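Local coordinates for protein phosphoserine phosphatase RsbX (Bacillus subtilis, PDB 3W42) that dephosphorylates the phosphoserine of RsbS as a manganese-binding PPM-type phosphatase, thereby restraining sigma-B activity in the general stress response, at residues A[71-76]-A[137-141]. Sequence-based numbering, arbitrary orientation. Where two conformers were deposited one is given.
Sequences VESIIE and KYKTH
A helix-to-edge-strand contact, with hydrogen bonds to E72 and E76 on the partly exposed side and V71 and I75 buried, joins the first turns of helix 71-81 to the segment 137-141, which leads into the outermost strand 140-144 of the five-stranded antiparallel sheet. Residues 71-76 are regular α-helix, with I75 N bonded to V71 O (2.9 Å) and E76 N to E72 O (3.1 Å); residues 137-141 are extended, so that Y138 and T140 direct their CB atoms at the helix while K137, K139 and H141 turn away. The backbones come nearest at E72 and T140, whose CA atoms lie 6.6 Å apart. Y138 (chi1 m) lays one ring face under I75, whose CG2 sits 3.6 Å from the ring centroid in a CH-pi contact, and its OH donates to E76 OE1 at 2.7 Å. In the α-β-β-α sandwich of PPM phosphatases this helix packs on the outer face of one sheet; here V71 and I75 also rest on I92 of strand 88-96 and C105 of strand 101-107, and Y138 touches C105. One helical turn before E76, E72 (chi1 and chi2 t) stretches its carboxylate over the edge segment: OE1 accepts from T140 OG1 (2.7 Å), and a water links OE2 (3.2 Å) to Y138 N (2.9 Å). Beside T140 OG1, the methyl groups V71 CG2 and T140 CG2 meet at 3.6 Å.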
ATOM      1  N   VAL A  71       5.775   9.844   7.761  1.00  7.37           N
ATOM      2  CA  VAL A  71       5.378   9.499   6.388  1.00  7.05           C
ATOM      3  C   VAL A  71       5.633  10.576   5.357  1.00  6.88           C
ATOM      4  O   VAL A  71       6.046  10.315   4.255  1.00  7.10           O
ATOM      5  CB  VAL A  71       3.952   8.935   6.280  1.00  7.73           C
ATOM      6  CG1 VAL A  71       3.824   7.571   6.987  1.00  8.74           C
ATOM      7  CG2 VAL A  71       2.904   9.931   6.847  1.00  8.50           C
ATOM      8  N   GLU A  72       5.412  11.836   5.735  1.00  7.78           N
ATOM      9  CA  GLU A  72       5.610  12.923   4.824  1.00  8.29           C
ATOM     10  C   GLU A  72       7.097  13.126   4.530  1.00  8.13           C
ATOM     11  O   GLU A  72       7.470  13.495   3.408  1.00  9.02           O
ATOM     12  CB  GLU A  72       4.963  14.240   5.330  1.00 10.65           C
ATOM     13  CG  GLU A  72       4.842  15.259   4.374  1.00 17.70           C
ATOM     14  CD  GLU A  72       3.786  16.357   4.764  1.00 18.60           C
ATOM     15  OE1 GLU A  72       2.636  16.069   5.367  1.00 21.79           O
ATOM     16  OE2 GLU A  72       4.173  17.482   4.382  1.00 25.14           O
ATOM     17  N   SER A  73       7.952  12.927   5.524  1.00  7.17           N
ATOM     18  CA  SER A  73       9.381  12.945   5.255  0.60  7.17           C
ATOM     19  C   SER A  73       9.832  11.860   4.298  1.00  6.29           C
ATOM     20  O   SER A  73      10.614  12.097   3.384  1.00  7.31           O
ATOM     21  CB  SER A  73      10.137  12.788   6.543  0.60  7.98           C
ATOM     22  OG  SER A  73      11.547  12.841   6.311  0.60 10.53           O
ATOM     23  N   ILE A  74       9.306  10.671   4.520  1.00  6.56           N
ATOM     24  CA  ILE A  74       9.673   9.541   3.684  1.00  6.63           C
ATOM     25  C   ILE A  74       9.211   9.815   2.235  1.00  6.31           C
ATOM     26  O   ILE A  74       9.957   9.630   1.261  1.00  7.61           O
ATOM     27  CB  ILE A  74       9.090   8.205   4.176  1.00  6.93           C
ATOM     28  CG1 ILE A  74       9.592   7.914   5.598  1.00  7.87           C
ATOM     29  CG2 ILE A  74       9.464   7.095   3.185  1.00  9.50           C
ATOM     30  CD1 ILE A  74       8.936   6.693   6.222  1.00  9.22           C
ATOM     31  N   ILE A  75       7.950  10.275   2.065  1.00  6.69           N
ATOM     32  CA  ILE A  75       7.438  10.468   0.721  1.00  7.18           C
ATOM     33  C   ILE A  75       8.192  11.551  -0.019  1.00  7.02           C
ATOM     34  O   ILE A  75       8.351  11.457  -1.232  1.00  7.82           O
ATOM     35  CB  ILE A  75       5.908  10.664   0.733  1.00  7.09           C
ATOM     36  CG1 ILE A  75       5.362  10.191  -0.647  1.00  7.47           C
ATOM     37  CG2 ILE A  75       5.531  12.050   1.058  1.00  8.98           C
ATOM     38  CD1 ILE A  75       3.783  10.147  -0.654  1.00  8.55           C
ATOM     39  N   GLU A  76       8.687  12.570   0.710  1.00  6.94           N
ATOM     40  CA  GLU A  76       9.470  13.609   0.029  1.00  7.24           C
ATOM     41  C   GLU A  76      10.834  13.079  -0.422  1.00  7.84           C
ATOM     42  O   GLU A  76      11.273  13.475  -1.510  1.00  7.87           O
ATOM     43  CB  GLU A  76       9.591  14.833   0.955  1.00  7.81           C
ATOM     44  CG  GLU A  76      10.555  15.849   0.422  1.00  9.91           C
ATOM     45  CD  GLU A  76      10.267  16.419  -0.957  1.00 12.23           C
ATOM     46  OE1 GLU A  76       9.083  16.215  -1.538  1.00 13.77           O
ATOM     47  OE2 GLU A  76      11.184  17.065  -1.487  1.00 12.24           O
ATOM     48  N   LYS A 137       2.515  19.311  -2.411  0.50 16.87           N
ATOM     49  CA  LYS A 137       1.889  19.774  -1.159  0.50 17.16           C
ATOM     50  C   LYS A 137       1.137  18.578  -0.560  0.50 14.14           C
ATOM     51  O   LYS A 137       0.010  18.243  -0.873  0.50 13.74           O
ATOM     52  CB  LYS A 137       0.921  20.899  -1.396  0.50 18.17           C
ATOM     53  CG  LYS A 137       1.579  22.176  -1.771  0.50 20.91           C
ATOM     54  CD  LYS A 137       0.499  23.129  -2.225  0.50 25.40           C
ATOM     55  CE  LYS A 137       0.907  24.561  -2.138  0.50 28.19           C
ATOM     56  NZ  LYS A 137      -0.325  25.393  -2.185  0.50 29.46           N
ATOM     57  N   TYR A 138       1.851  17.802   0.211  1.00 12.01           N
ATOM     58  CA  TYR A 138       1.383  16.527   0.713  1.00 10.10           C
ATOM     59  C   TYR A 138       0.256  16.718   1.738  1.00 11.05           C
ATOM     60  O   TYR A 138       0.175  17.747   2.440  1.00 14.50           O
ATOM     61  CB  TYR A 138       2.555  15.821   1.411  1.00 11.00           C
ATOM     62  CG  TYR A 138       3.708  15.545   0.492  1.00 11.04           C
ATOM     63  CD1 TYR A 138       3.546  14.690  -0.547  1.00 10.12           C
ATOM     64  CD2 TYR A 138       4.937  16.195   0.627  1.00 10.40           C
ATOM     65  CE1 TYR A 138       4.622  14.394  -1.319  1.00 11.73           C
ATOM     66  CE2 TYR A 138       5.974  15.963  -0.247  1.00 11.37           C
ATOM     67  CZ  TYR A 138       5.827  15.036  -1.172  1.00 11.73           C
ATOM     68  OH  TYR A 138       6.851  14.761  -2.036  1.00 13.98           O
ATOM     69  N   LYS A 139      -0.569  15.710   1.832  1.00 10.80           N
ATOM     70  CA  LYS A 139      -1.620  15.613   2.823  1.00 11.87           C
ATOM     71  C   LYS A 139      -1.290  14.395   3.706  1.00 10.92           C
ATOM     72  O   LYS A 139      -1.081  13.312   3.155  1.00 13.80           O
ATOM     73  CB  LYS A 139      -2.988  15.516   2.109  1.00 13.00           C
ATOM     74  CG  LYS A 139      -4.104  15.101   2.873  1.00 18.26           C
ATOM     75  CD  LYS A 139      -4.359  16.092   3.969  1.00 18.53           C
ATOM     76  CE  LYS A 139      -5.579  15.654   4.802  1.00 23.37           C
ATOM     77  NZ  LYS A 139      -5.961  16.657   5.840  1.00 26.50           N
ATOM     78  N   THR A 140      -1.068  14.544   4.959  1.00  9.57           N
ATOM     79  CA  THR A 140      -0.898  13.433   5.835  1.00  9.43           C
ATOM     80  C   THR A 140      -2.115  13.256   6.688  1.00  8.06           C
ATOM     81  O   THR A 140      -2.593  14.223   7.328  1.00 10.48           O
ATOM     82  CB  THR A 140       0.355  13.617   6.693  1.00 12.46           C
ATOM     83  OG1 THR A 140       1.492  13.645   5.835  1.00 17.55           O
ATOM     84  CG2 THR A 140       0.460  12.446   7.734  1.00 16.39           C
ATOM     85  N   HIS A 141      -2.608  12.045   6.795  1.00  6.86           N
ATOM     86  CA  HIS A 141      -3.739  11.698   7.688  0.66  7.30           C
ATOM     87  C   HIS A 141      -3.203  11.007   8.900  1.00  7.31           C
ATOM     88  O   HIS A 141      -2.345  10.121   8.825  1.00  9.22           O
ATOM     89  CB  HIS A 141      -4.748  10.749   6.997  0.66  8.25           C
ATOM     90  CG  HIS A 141      -6.029  10.443   7.754  0.66 10.02           C
ATOM     91  ND1 HIS A 141      -7.064  11.336   7.768  0.66 14.23           N
ATOM     92  CD2 HIS A 141      -6.454   9.355   8.459  0.66 10.95           C
ATOM     93  CE1 HIS A 141      -8.067  10.829   8.470  0.66 14.15           C
ATOM     94  NE2 HIS A 141      -7.741   9.620   8.869  0.66 14.44           N
TER
HETATM   95  O   HOH W   1       4.024  13.063   8.140  1.00 13.80           O
HETATM   96  O   HOH W   2       3.584  19.379   1.887  1.00 21.26           O